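Local structure of mannosephosphate isomerase, putative (1ZX5) at residues P95-H101 against G173-E179; V100-D104 against G115-S119; I90-S94 against G178-R182; L142-L146 against F196-W201. The protein probably interconverts D-mannose 6-phosphate and D-fructose 6-phosphate, as a zinc-dependent isomerase of the type 1 family built on cupin-like beta sheets. All blocks are in the same frame, centred on the assembly; numbering follows the deposited sequence.

Along the chain the first segments run in the order 90-94, 95-101, 100-104, 142-146, and interactions 1 and 3 both close onto the run 173-182. Interaction 1 shares Gly178 and Glu179 with interaction 3 (about 11 Å between centres) and Val100 and His101 with interaction 2 (about 13 Å). Interaction 2 is nested inside the loop closed by interaction 3 (centres about 21 Å apart) and closes before interaction 4 opens. Interaction 4 crosses interactions 1 and 3, with 142-146 before 173-182 and 196-201 after. About 13 Å separates its centre from that of interaction 1, whose Val98 and Pro175 meet Phe196, linking helix 139-146 to the sugar pocket; the histidine cluster is a separate feature of interaction 1.

Interaction 1. Residues P95-H101 against G173-E179; sequences PTQVHVH and GIPHAGE. With LFR (beta-L-fructofuranose), chain B; GOL (glycerol), chain K; ACY (acetic acid), chain I.
Segments 95-101 and 173-179 run antiparallel, end-to-end directions 164° apart, with extended backbones except at Gly173 (phi/psi 92/-19). His99 and His176 form a single hydrogen-bonded bridge, CA-CA 5.7 Å: His99 N to His176 O is 3.1 Å and His176 N to His99 O 2.9 Å. On either side of it, Gly173 N donates to His101 O at 2.9 Å and Thr96 N to Gly178 O at 3.1 Å. Thr96 OG1 (chi1 p) accepts from Gly178 N at 3.1 Å. Thr96 OG1 also donates to acetic acid O at 2.9 Å.

Three imidazoles converge. His99 (chi1 50°, chi2 -71°) donates from ND1 to Gln97 O at 2.7 Å, His176 (66°, -81°) from ND1 to Ile174 O at 3.2 Å; His101 (-59°, -54°) has ND1 held by Leu192 O. Glycerol O3 lies 2.9 Å from His176 NE2, with weak bonds to His99 NE2 (3.0 Å) and His101 NE2. The cluster is consistent with the zinc site of type 1 isomerases, although no metal is modelled. Gln97 (t, p), its CA-CB bond directed away from 173-179, accepts hydrogen bonds at OE1 from fructofuranose O1, 2.7 Å, and Val98 N, 2.9 Å; Thr96 O accepts from fructofuranose O2.

Val98 (t) sets CG1 3.8 Å from Pro175 CB, and Val100 (p) CG2 3.3 Å from Gly173 C. Strand 99-100 also pairs with 194-195, and 176-179 with 128-131; Val98 and Pro175 pack on Leu157 of strand 157-161.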
loop_
_atom_site.group_PDB
_atom_site.type_symbol
_atom_site.label_atom_id
_atom_site.label_comp_id
_atom_site.label_asym_id
_atom_site.label_seq_id
_atom_site.Cartn_x
_atom_site.Cartn_y
_atom_site.Cartn_z
ATOM N N PRO A 95 -2.107 8.603 -16.423
ATOM C CA PRO A 95 -3.043 9.020 -15.378
ATOM C C PRO A 95 -4.132 7.970 -15.103
ATOM O O PRO A 95 -4.733 7.416 -16.035
ATOM C CB PRO A 95 -3.655 10.318 -15.934
ATOM C CG PRO A 95 -3.345 10.321 -17.387
ATOM C CD PRO A 95 -2.131 9.494 -17.600
ATOM N N THR A 96 -4.357 7.689 -13.823
ATOM C CA THR A 96 -5.489 6.868 -13.405
ATOM C C THR A 96 -6.742 7.760 -13.397
ATOM O O THR A 96 -6.629 8.982 -13.294
ATOM C CB THR A 96 -5.226 6.205 -12.025
ATOM O OG1 THR A 96 -4.926 7.204 -11.035
ATOM C CG2 THR A 96 -4.031 5.199 -12.105
ATOM N N GLN A 97 -7.923 7.159 -13.547
ATOM C CA GLN A 97 -9.172 7.881 -13.369
ATOM C C GLN A 97 -9.391 8.146 -11.877
ATOM O O GLN A 97 -8.901 7.392 -11.017
ATOM C CB GLN A 97 -10.349 7.109 -13.997
ATOM C CG GLN A 97 -11.766 7.728 -13.807
ATOM C CD GLN A 97 -11.957 9.131 -14.422
ATOM O OE1 GLN A 97 -11.636 10.151 -13.803
ATOM N NE2 GLN A 97 -12.520 9.175 -15.624
ATOM N N VAL A 98 -10.098 9.234 -11.576
ATOM C CA VAL A 98 -10.456 9.554 -10.202
ATOM C C VAL A 98 -11.349 8.448 -9.630
ATOM O O VAL A 98 -12.266 7.960 -10.286
ATOM C CB VAL A 98 -11.152 10.938 -10.085
ATOM C CG1 VAL A 98 -11.585 11.207 -8.650
ATOM C CG2 VAL A 98 -10.210 12.061 -10.571
ATOM N N HIS A 99 -11.035 8.037 -8.411
ATOM C CA HIS A 99 -11.806 7.022 -7.722
ATOM C C HIS A 99 -11.853 7.353 -6.233
ATOM O O HIS A 99 -11.220 8.308 -5.784
ATOM C CB HIS A 99 -11.244 5.616 -7.995
ATOM C CG HIS A 99 -9.768 5.489 -7.776
ATOM N ND1 HIS A 99 -8.833 6.065 -8.616
ATOM C CD2 HIS A 99 -9.062 4.813 -6.838
ATOM C CE1 HIS A 99 -7.618 5.780 -8.184
ATOM N NE2 HIS A 99 -7.727 5.019 -7.109
ATOM N N VAL A 100 -12.624 6.571 -5.489
ATOM C CA VAL A 100 -12.911 6.826 -4.099
ATOM C C VAL A 100 -13.188 5.483 -3.420
ATOM O O VAL A 100 -13.718 4.561 -4.040
ATOM C CB VAL A 100 -14.133 7.834 -3.934
ATOM C CG1 VAL A 100 -15.410 7.309 -4.595
ATOM C CG2 VAL A 100 -14.391 8.185 -2.458
ATOM N N HIS A 101 -12.814 5.382 -2.150
ATOM C CA HIS A 101 -13.021 4.177 -1.358
ATOM C C HIS A 101 -14.131 4.388 -0.330
ATOM O O HIS A 101 -14.255 5.482 0.225
ATOM C CB HIS A 101 -11.737 3.804 -0.620
ATOM C CG HIS A 101 -10.569 3.568 -1.525
ATOM N ND1 HIS A 101 -10.607 2.671 -2.572
ATOM C CD2 HIS A 101 -9.321 4.093 -1.524
ATOM C CE1 HIS A 101 -9.440 2.670 -3.191
ATOM N NE2 HIS A 101 -8.641 3.518 -2.571
ATOM N N GLY A 173 -13.945 8.086 1.343
ATOM C CA GLY A 173 -14.694 9.233 0.839
ATOM C C GLY A 173 -13.870 10.251 0.065
ATOM O O GLY A 173 -14.431 11.055 -0.684
ATOM N N ILE A 174 -12.547 10.220 0.239
ATOM C CA ILE A 174 -11.636 11.159 -0.445
ATOM C C ILE A 174 -11.342 10.713 -1.882
ATOM O O ILE A 174 -10.784 9.639 -2.089
ATOM C CB ILE A 174 -10.291 11.355 0.331
ATOM C CG1 ILE A 174 -10.532 11.833 1.776
ATOM C CG2 ILE A 174 -9.352 12.312 -0.416
ATOM C CD1 ILE A 174 -11.187 13.194 1.896
ATOM N N PRO A 175 -11.714 11.541 -2.877
ATOM C CA PRO A 175 -11.417 11.251 -4.283
ATOM C C PRO A 175 -9.915 11.418 -4.554
ATOM O O PRO A 175 -9.274 12.324 -3.989
ATOM C CB PRO A 175 -12.217 12.314 -5.038
ATOM C CG PRO A 175 -12.299 13.464 -4.069
ATOM C CD PRO A 175 -12.415 12.830 -2.713
ATOM N N HIS A 176 -9.355 10.552 -5.396
ATOM C CA HIS A 176 -7.925 10.581 -5.628
ATOM C C HIS A 176 -7.548 9.915 -6.947
ATOM O O HIS A 176 -8.351 9.198 -7.544
ATOM C CB HIS A 176 -7.168 9.950 -4.439
ATOM C CG HIS A 176 -7.433 8.484 -4.265
ATOM N ND1 HIS A 176 -8.561 7.996 -3.636
ATOM C CD2 HIS A 176 -6.714 7.402 -4.642
ATOM C CE1 HIS A 176 -8.525 6.675 -3.637
ATOM N NE2 HIS A 176 -7.417 6.290 -4.243
ATOM N N ALA A 177 -6.319 10.195 -7.384
ATOM C CA ALA A 177 -5.739 9.701 -8.623
ATOM C C ALA A 177 -4.238 10.019 -8.591
ATOM O O ALA A 177 -3.741 10.703 -7.675
ATOM C CB ALA A 177 -6.403 10.360 -9.845
ATOM N N GLY A 178 -3.523 9.523 -9.596
ATOM C CA GLY A 178 -2.097 9.782 -9.739
ATOM C C GLY A 178 -1.722 9.821 -11.204
ATOM O O GLY A 178 -2.467 9.333 -12.049
ATOM N N GLU A 179 -0.566 10.404 -11.501
ATOM C CA GLU A 179 -0.074 10.506 -12.869
ATOM C C GLU A 179 1.448 10.571 -12.848
ATOM O O GLU A 179 2.023 11.414 -12.164
ATOM C CB GLU A 179 -0.654 11.753 -13.544
ATOM C CG GLU A 179 -0.235 11.947 -14.974
ATOM C CD GLU A 179 -0.891 13.178 -15.610
ATOM O OE1 GLU A 179 -0.866 14.281 -15.006
ATOM O OE2 GLU A 179 -1.439 13.038 -16.728
HETATM C C1 LFR B . -9.798 11.750 -16.102
HETATM C C2 LFR B . -8.449 11.118 -16.492
HETATM C C3 LFR B . -8.661 9.692 -17.011
HETATM C C4 LFR B . -8.243 9.677 -18.464
HETATM C C5 LFR B . -7.776 11.093 -18.788
HETATM C C6 LFR B . -6.335 11.105 -19.297
HETATM O O1 LFR B . -9.928 12.043 -14.703
HETATM O O2 LFR B . -7.508 11.106 -15.393
HETATM O O3 LFR B . -7.849 8.739 -16.332
HETATM O O4 LFR B . -9.384 9.312 -19.246
HETATM O O5 LFR B . -7.909 11.881 -17.589
HETATM O O6 LFR B . -6.007 12.301 -20.024
HETATM C C1 GOL K . -4.641 2.109 -7.973
HETATM O O1 GOL K . -5.252 2.826 -9.040
HETATM C C2 GOL K . -5.458 2.184 -6.675
HETATM O O2 GOL K . -5.044 1.160 -5.787
HETATM C C3 GOL K . -5.293 3.545 -5.993
HETATM O O3 GOL K . -6.145 3.711 -4.871
HETATM C C ACY I . -3.248 5.797 -7.817
HETATM O O ACY I . -4.265 5.931 -8.548
HETATM O OXT ACY I . -3.133 4.921 -6.943
HETATM C CH3 ACY I . -2.075 6.720 -7.973
HETATM O O HOH W 1 -11.140 7.339 -0.732
#

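Interaction 2. Residues V100-D104 against G115-S119; sequences VHPSD and GGVES. With EDO (1,2-ethanediol), chain D.
Gly116 (phi/psi -69/171) presses so closely on the other segment that its CA lies 3.9 Å from Asp104 CA; an ideal CB there would point at the partner and fall 2.2 Å from Asp104 N, a clash, so a side chain would not fit. The segments, largely irregular, flank helix 104-109, closing the excursion that carries it. Two backbone donors hold it. Val117 N gives a hydrogen bond to Pro102 O at 3.0 Å (160°), and Gly116 N one to Asp104 OD1 at 2.8 Å, with Asp104 in the m rotamer (chi1 -77°). Ser103, chi1 p, is the N-cap of the helix, its OG accepting from Ala106 N. His101 CA lies 5.8 Å from Val117 CA. Val117 (t) lays CG1 over the face of the His101 ring (chi1 -59°, m), 4.2 Å from its centroid and 12° off the normal, a CH-pi contact. The chemistry implies an imidazole packed on one face by an apolar side chain and hydrogen-bonded at ND1 to Leu192 O, its NE2 making a weak hydrogen bond to a bound glycerol.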
loop_
_atom_site.group_PDB
_atom_site.type_symbol
_atom_site.label_atom_id
_atom_site.label_comp_id
_atom_site.label_asym_id
_atom_site.label_seq_id
_atom_site.Cartn_x
_atom_site.Cartn_y
_atom_site.Cartn_z
ATOM N N VAL A 100 -12.624 6.571 -5.489
ATOM C CA VAL A 100 -12.911 6.826 -4.099
ATOM C C VAL A 100 -13.188 5.483 -3.420
ATOM O O VAL A 100 -13.718 4.561 -4.040
ATOM C CB VAL A 100 -14.133 7.834 -3.934
ATOM C CG1 VAL A 100 -15.410 7.309 -4.595
ATOM C CG2 VAL A 100 -14.391 8.185 -2.458
ATOM N N HIS A 101 -12.814 5.382 -2.150
ATOM C CA HIS A 101 -13.021 4.177 -1.358
ATOM C C HIS A 101 -14.131 4.388 -0.330
ATOM O O HIS A 101 -14.255 5.482 0.225
ATOM C CB HIS A 101 -11.737 3.804 -0.620
ATOM C CG HIS A 101 -10.569 3.568 -1.525
ATOM N ND1 HIS A 101 -10.607 2.671 -2.572
ATOM C CD2 HIS A 101 -9.321 4.093 -1.524
ATOM C CE1 HIS A 101 -9.440 2.670 -3.191
ATOM N NE2 HIS A 101 -8.641 3.518 -2.571
ATOM N N PRO A 102 -14.919 3.330 -0.058
ATOM C CA PRO A 102 -15.899 3.379 1.024
ATOM C C PRO A 102 -15.254 3.152 2.408
ATOM O O PRO A 102 -14.205 2.506 2.514
ATOM C CB PRO A 102 -16.829 2.208 0.691
ATOM C CG PRO A 102 -15.923 1.208 0.045
ATOM C CD PRO A 102 -14.913 2.016 -0.741
ATOM N N SER A 103 -15.886 3.680 3.455
ATOM C CA SER A 103 -15.571 3.286 4.829
ATOM C C SER A 103 -16.112 1.879 5.109
ATOM O O SER A 103 -16.859 1.323 4.299
ATOM C CB SER A 103 -16.197 4.275 5.805
ATOM O OG SER A 103 -17.608 4.294 5.656
ATOM N N ASP A 104 -15.736 1.308 6.248
ATOM C CA ASP A 104 -16.316 0.051 6.733
ATOM C C ASP A 104 -17.829 0.120 6.798
ATOM O O ASP A 104 -18.520 -0.805 6.398
ATOM C CB ASP A 104 -15.783 -0.288 8.132
ATOM C CG ASP A 104 -14.377 -0.854 8.101
ATOM O OD1 ASP A 104 -13.875 -1.203 7.000
ATOM O OD2 ASP A 104 -13.764 -0.943 9.189
ATOM N N GLY A 115 -14.399 -5.246 3.114
ATOM C CA GLY A 115 -14.541 -4.125 4.038
ATOM C C GLY A 115 -14.132 -2.803 3.403
ATOM O O GLY A 115 -13.830 -2.734 2.200
ATOM N N GLY A 116 -14.132 -1.758 4.227
ATOM C CA GLY A 116 -13.680 -0.429 3.840
ATOM C C GLY A 116 -12.180 -0.330 3.604
ATOM O O GLY A 116 -11.428 -1.277 3.863
ATOM N N VAL A 117 -11.755 0.809 3.067
ATOM C CA VAL A 117 -10.358 1.009 2.707
ATOM C C VAL A 117 -9.860 2.351 3.222
ATOM O O VAL A 117 -10.425 3.401 2.891
ATOM C CB VAL A 117 -10.108 0.961 1.168
ATOM C CG1 VAL A 117 -8.597 0.840 0.874
ATOM C CG2 VAL A 117 -10.884 -0.177 0.493
ATOM N N GLU A 118 -8.812 2.303 4.038
ATOM C CA GLU A 118 -7.968 3.471 4.324
ATOM C C GLU A 118 -6.573 3.120 3.822
ATOM O O GLU A 118 -6.191 1.950 3.833
ATOM C CB GLU A 118 -7.934 3.776 5.823
ATOM C CG GLU A 118 -7.441 2.584 6.684
ATOM C CD GLU A 118 -7.336 2.889 8.196
ATOM O OE1 GLU A 118 -7.757 3.996 8.631
ATOM O OE2 GLU A 118 -6.833 2.004 8.943
ATOM N N SER A 119 -5.811 4.111 3.373
ATOM C CA SER A 119 -4.468 3.833 2.881
ATOM C C SER A 119 -3.437 4.922 3.142
ATOM O O SER A 119 -3.759 6.111 3.280
ATOM C CB SER A 119 -4.501 3.488 1.393
ATOM O OG SER A 119 -4.956 4.595 0.666
HETATM C C1 EDO D . -11.363 1.945 7.659
HETATM O O1 EDO D . -11.080 0.679 7.051
HETATM C C2 EDO D . -12.504 2.587 6.892
HETATM O O2 EDO D . -13.572 2.900 7.794
#

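Interaction 3. Residues I90-S94 against G178-R182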
loop_
_atom_site.group_PDB
_atom_site.type_symbol
_atom_site.label_atom_id
_atom_site.label_comp_id
_atom_site.label_asym_id
_atom_site.label_seq_id
_atom_site.Cartn_x
_atom_site.Cartn_y
_atom_site.Cartn_z
ATOM N N ILE A 90 2.736 0.434 -6.853
ATOM C CA ILE A 90 1.838 0.934 -7.912
ATOM C C ILE A 90 2.626 1.840 -8.852
ATOM O O ILE A 90 3.268 2.792 -8.415
ATOM C CB ILE A 90 0.641 1.760 -7.334
ATOM C CG1 ILE A 90 -0.167 0.962 -6.295
ATOM C CG2 ILE A 90 -0.244 2.374 -8.470
ATOM C CD1 ILE A 90 -1.055 -0.094 -6.861
ATOM N N ASP A 91 2.572 1.537 -10.142
ATOM C CA ASP A 91 3.198 2.371 -11.155
ATOM C C ASP A 91 2.105 3.059 -11.964
ATOM O O ASP A 91 1.662 2.545 -13.001
ATOM C CB ASP A 91 4.120 1.542 -12.060
ATOM C CG ASP A 91 4.889 2.401 -13.061
ATOM O OD1 ASP A 91 4.999 3.627 -12.825
ATOM O OD2 ASP A 91 5.379 1.857 -14.089
ATOM N N ALA A 92 1.642 4.203 -11.460
ATOM C CA ALA A 92 0.601 4.971 -12.141
ATOM C C ALA A 92 1.279 5.859 -13.176
ATOM O O ALA A 92 1.407 7.068 -12.989
ATOM C CB ALA A 92 -0.229 5.790 -11.127
ATOM N N ALA A 93 1.746 5.243 -14.259
ATOM C CA ALA A 93 2.589 5.942 -15.222
ATOM C C ALA A 93 1.742 6.860 -16.110
ATOM O O ALA A 93 2.061 8.029 -16.269
ATOM C CB ALA A 93 3.428 4.947 -16.058
ATOM N N SER A 94 0.670 6.317 -16.674
ATOM C CA SER A 94 -0.381 7.105 -17.297
ATOM C C SER A 94 -1.349 7.508 -16.206
ATOM O O SER A 94 -1.425 6.830 -15.184
ATOM C CB SER A 94 -1.141 6.270 -18.318
ATOM O OG SER A 94 -0.251 5.844 -19.304
ATOM N N GLY A 178 -3.523 9.523 -9.596
ATOM C CA GLY A 178 -2.097 9.782 -9.739
ATOM C C GLY A 178 -1.722 9.821 -11.204
ATOM O O GLY A 178 -2.467 9.333 -12.049
ATOM N N GLU A 179 -0.566 10.404 -11.501
ATOM C CA GLU A 179 -0.074 10.506 -12.869
ATOM C C GLU A 179 1.448 10.571 -12.848
ATOM O O GLU A 179 2.023 11.414 -12.164
ATOM C CB GLU A 179 -0.654 11.753 -13.544
ATOM C CG GLU A 179 -0.235 11.947 -14.974
ATOM C CD GLU A 179 -0.891 13.178 -15.610
ATOM O OE1 GLU A 179 -0.866 14.281 -15.006
ATOM O OE2 GLU A 179 -1.439 13.038 -16.728
ATOM N N GLY A 180 2.089 9.682 -13.600
ATOM C CA GLY A 180 3.542 9.623 -13.661
ATOM C C GLY A 180 4.134 9.366 -12.286
ATOM O O GLY A 180 5.213 9.866 -11.964
ATOM N N LEU A 181 3.419 8.576 -11.491
ATOM C CA LEU A 181 3.670 8.443 -10.068
ATOM C C LEU A 181 3.979 7.005 -9.670
ATOM O O LEU A 181 3.185 6.095 -9.949
ATOM C CB LEU A 181 2.454 8.944 -9.280
ATOM C CG LEU A 181 2.661 9.279 -7.804
ATOM C CD1 LEU A 181 3.475 10.567 -7.633
ATOM C CD2 LEU A 181 1.303 9.379 -7.108
ATOM N N ARG A 182 5.130 6.821 -9.018
ATOM C CA ARG A 182 5.557 5.525 -8.491
ATOM C C ARG A 182 5.366 5.553 -6.987
ATOM O O ARG A 182 5.862 6.450 -6.311
ATOM C CB ARG A 182 7.031 5.274 -8.802
ATOM C CG ARG A 182 7.341 5.267 -10.283
ATOM C CD ARG A 182 8.821 5.372 -10.508
ATOM N NE ARG A 182 9.135 5.294 -11.927
ATOM C CZ ARG A 182 10.372 5.343 -12.426
ATOM N NH1 ARG A 182 11.420 5.482 -11.624
ATOM N NH2 ARG A 182 10.563 5.256 -13.732
#
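A G1 beta bulge marks this contact: Gly180 and Leu181 both face Ala92, itself the centre of an inverse gamma turn. Around it the strands are antiparallel, with Asp91-Arg182 a non-hydrogen-bonded pair (CA-CA 4.8 Å) and Ala92-Leu181 a hydrogen-bonded one (5.1 Å). Ala92 is satisfied in both directions, its N donating to Leu181 O at 2.9 Å and its O accepting from Leu181 N at 2.9 Å. The gamma turn adds a weak bond from Ala93 N to Asp91 O, 3.0 Å, and Gly180 N reaches Ala93 O weakly at 3.1 Å (129°). Gly180 adopts phi/psi 60/35, the left-handed region that glycine enters easily. The bulge lies where strand 176-179 passes into 181-188 of the six-stranded sheet. Gly178 N donates to Thr96 OG1, and Glu179 OE1 is hydrogen-bonded to Tyr130 OH. Asn125 binds Gly180 O through ND2 and Arg182 N through OD1. Asp91 OD2 accepts from Gly22 N, while Asp91 OD1 lies 4.5 Å from Arg182 NE, beyond a salt bridge, and 3.8 Å from Arg182 CG.

Interaction 4. Residues L142-L146 against F196-W201; sequences LEEKL and FNENDW. With ACY (acetic acid), chain H.
At the apolar centre the Trp201 indole (chi1 t, chi2 -110°) is met by two leucines one turn apart on the helical segment 142-146, Leu142 and Leu146, both with CA-CB bonds directed at the partner. The nearest CA pairs are Leu146-Asn197, 6.8 Å, and Glu143-Trp201, 8.5 Å. Leu146 (chi1 m, chi2 t) sets CD1 over the indole face, 4.3 Å from the centroid of the six-membered ring and 28° off its normal, a CH-pi contact. Leu142 (m, t) meets the ring edge, CB to Trp201 CH2 3.7 Å, while its CD1 lies 4.4 Å from Phe196 CE2. Further out, Trp201 NE1 donates to Glu143 OE2 at 3.0 Å, though the indole nitrogen is too crowded for its position to be certain. At the polar edge Asn197 OD1 accepts from Asp200 N at 2.9 Å, an Asx motif, and Asn197 ND2 donates to acetic acid O at 3.2 Å. The contact packs helix 139-146 on the loop between strand 194-195 and helix 201-207; Phe196 meets Phe153 of the fructofuranose pocket edge-to-face.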
loop_
_atom_site.group_PDB
_atom_site.type_symbol
_atom_site.label_atom_id
_atom_site.label_comp_id
_atom_site.label_asym_id
_atom_site.label_seq_id
_atom_site.Cartn_x
_atom_site.Cartn_y
_atom_site.Cartn_z
ATOM N N LEU A 142 -21.139 17.265 -11.028
ATOM C CA LEU A 142 -20.196 16.204 -11.401
ATOM C C LEU A 142 -20.811 15.268 -12.445
ATOM O O LEU A 142 -20.142 14.873 -13.395
ATOM C CB LEU A 142 -19.756 15.393 -10.176
ATOM C CG LEU A 142 -18.925 16.055 -9.079
ATOM C CD1 LEU A 142 -18.677 15.064 -7.964
ATOM C CD2 LEU A 142 -17.612 16.576 -9.620
ATOM N N GLU A 143 -22.085 14.926 -12.254
ATOM C CA GLU A 143 -22.861 14.127 -13.220
ATOM C C GLU A 143 -23.001 14.770 -14.601
ATOM O O GLU A 143 -22.971 14.068 -15.607
ATOM C CB GLU A 143 -24.253 13.824 -12.670
ATOM C CG GLU A 143 -24.321 12.550 -11.886
ATOM C CD GLU A 143 -25.663 12.353 -11.191
ATOM O OE1 GLU A 143 -26.692 12.275 -11.896
ATOM O OE2 GLU A 143 -25.680 12.257 -9.942
ATOM N N GLU A 144 -23.172 16.092 -14.644
ATOM C CA GLU A 144 -23.150 16.828 -15.909
ATOM C C GLU A 144 -21.849 16.562 -16.654
ATOM O O GLU A 144 -21.858 16.344 -17.862
ATOM C CB GLU A 144 -23.298 18.339 -15.691
ATOM C CG GLU A 144 -24.674 18.789 -15.217
ATOM C CD GLU A 144 -25.801 18.316 -16.127
ATOM O OE1 GLU A 144 -25.986 18.914 -17.216
ATOM O OE2 GLU A 144 -26.500 17.343 -15.747
ATOM N N LYS A 145 -20.739 16.582 -15.917
ATOM C CA LYS A 145 -19.411 16.391 -16.486
ATOM C C LYS A 145 -19.207 14.996 -17.075
ATOM O O LYS A 145 -18.430 14.838 -18.010
ATOM C CB LYS A 145 -18.327 16.699 -15.448
ATOM C CG LYS A 145 -18.323 18.134 -14.918
ATOM C CD LYS A 145 -18.206 19.153 -16.042
ATOM C CE LYS A 145 -17.921 20.549 -15.502
ATOM N NZ LYS A 145 -17.834 21.542 -16.621
ATOM N N LEU A 146 -19.904 13.996 -16.535
ATOM C CA LEU A 146 -19.849 12.629 -17.059
ATOM C C LEU A 146 -20.365 12.523 -18.483
ATOM O O LEU A 146 -20.028 11.583 -19.199
ATOM C CB LEU A 146 -20.647 11.662 -16.182
ATOM C CG LEU A 146 -20.060 11.043 -14.911
ATOM C CD1 LEU A 146 -20.968 9.899 -14.494
ATOM C CD2 LEU A 146 -18.634 10.550 -15.108
ATOM N N PHE A 196 -14.976 7.349 -11.142
ATOM C CA PHE A 196 -15.856 8.391 -11.670
ATOM C C PHE A 196 -16.333 8.063 -13.089
ATOM O O PHE A 196 -15.863 8.639 -14.070
ATOM C CB PHE A 196 -15.139 9.745 -11.635
ATOM C CG PHE A 196 -15.190 10.437 -10.292
ATOM C CD1 PHE A 196 -15.180 9.700 -9.095
ATOM C CD2 PHE A 196 -15.226 11.831 -10.223
ATOM C CE1 PHE A 196 -15.213 10.344 -7.850
ATOM C CE2 PHE A 196 -15.248 12.485 -8.982
ATOM C CZ PHE A 196 -15.248 11.740 -7.797
ATOM N N ASN A 197 -17.258 7.116 -13.192
ATOM C CA ASN A 197 -17.821 6.718 -14.478
ATOM C C ASN A 197 -19.246 6.258 -14.260
ATOM O O ASN A 197 -19.678 6.080 -13.113
ATOM C CB ASN A 197 -16.961 5.635 -15.185
ATOM C CG ASN A 197 -16.801 4.343 -14.365
ATOM O OD1 ASN A 197 -17.726 3.866 -13.713
ATOM N ND2 ASN A 197 -15.619 3.767 -14.428
ATOM N N GLU A 198 -19.981 6.074 -15.350
ATOM C CA GLU A 198 -21.386 5.682 -15.270
ATOM C C GLU A 198 -21.555 4.362 -14.501
ATOM O O GLU A 198 -22.473 4.207 -13.699
ATOM C CB GLU A 198 -21.962 5.570 -16.685
ATOM C CG GLU A 198 -23.419 5.157 -16.763
ATOM C CD GLU A 198 -23.642 3.651 -16.607
ATOM O OE1 GLU A 198 -22.715 2.845 -16.898
ATOM O OE2 GLU A 198 -24.766 3.281 -16.192
ATOM N N ASN A 199 -20.667 3.409 -14.765
ATOM C CA ASN A 199 -20.771 2.077 -14.179
ATOM C C ASN A 199 -20.795 2.102 -12.643
ATOM O O ASN A 199 -21.556 1.348 -12.021
ATOM C CB ASN A 199 -19.613 1.195 -14.691
ATOM C CG ASN A 199 -19.737 -0.260 -14.256
ATOM O OD1 ASN A 199 -19.082 -0.692 -13.298
ATOM N ND2 ASN A 199 -20.566 -1.016 -14.944
ATOM N N ASP A 200 -19.962 2.965 -12.051
ATOM C CA ASP A 200 -19.779 3.026 -10.603
ATOM C C ASP A 200 -20.487 4.211 -9.931
ATOM O O ASP A 200 -20.383 4.371 -8.720
ATOM C CB ASP A 200 -18.292 3.142 -10.264
ATOM C CG ASP A 200 -17.479 1.928 -10.667
ATOM O OD1 ASP A 200 -18.042 0.904 -11.105
ATOM O OD2 ASP A 200 -16.239 1.997 -10.507
ATOM N N TRP A 201 -21.164 5.050 -10.708
ATOM C CA TRP A 201 -21.691 6.314 -10.197
ATOM C C TRP A 201 -22.642 6.194 -9.004
ATOM O O TRP A 201 -22.581 7.016 -8.093
ATOM C CB TRP A 201 -22.347 7.165 -11.302
ATOM C CG TRP A 201 -22.418 8.601 -10.864
ATOM C CD1 TRP A 201 -23.544 9.312 -10.540
ATOM C CD2 TRP A 201 -21.305 9.481 -10.626
ATOM N NE1 TRP A 201 -23.199 10.587 -10.136
ATOM C CE2 TRP A 201 -21.835 10.717 -10.181
ATOM C CE3 TRP A 201 -19.912 9.349 -10.756
ATOM C CZ2 TRP A 201 -21.017 11.820 -9.872
ATOM C CZ3 TRP A 201 -19.099 10.446 -10.449
ATOM C CH2 TRP A 201 -19.656 11.663 -10.016
HETATM C C ACY H . -14.158 0.234 -12.260
HETATM O O ACY H . -14.637 1.055 -13.073
HETATM O OXT ACY H . -14.623 0.045 -11.114
HETATM C CH3 ACY H . -12.955 -0.572 -12.668
#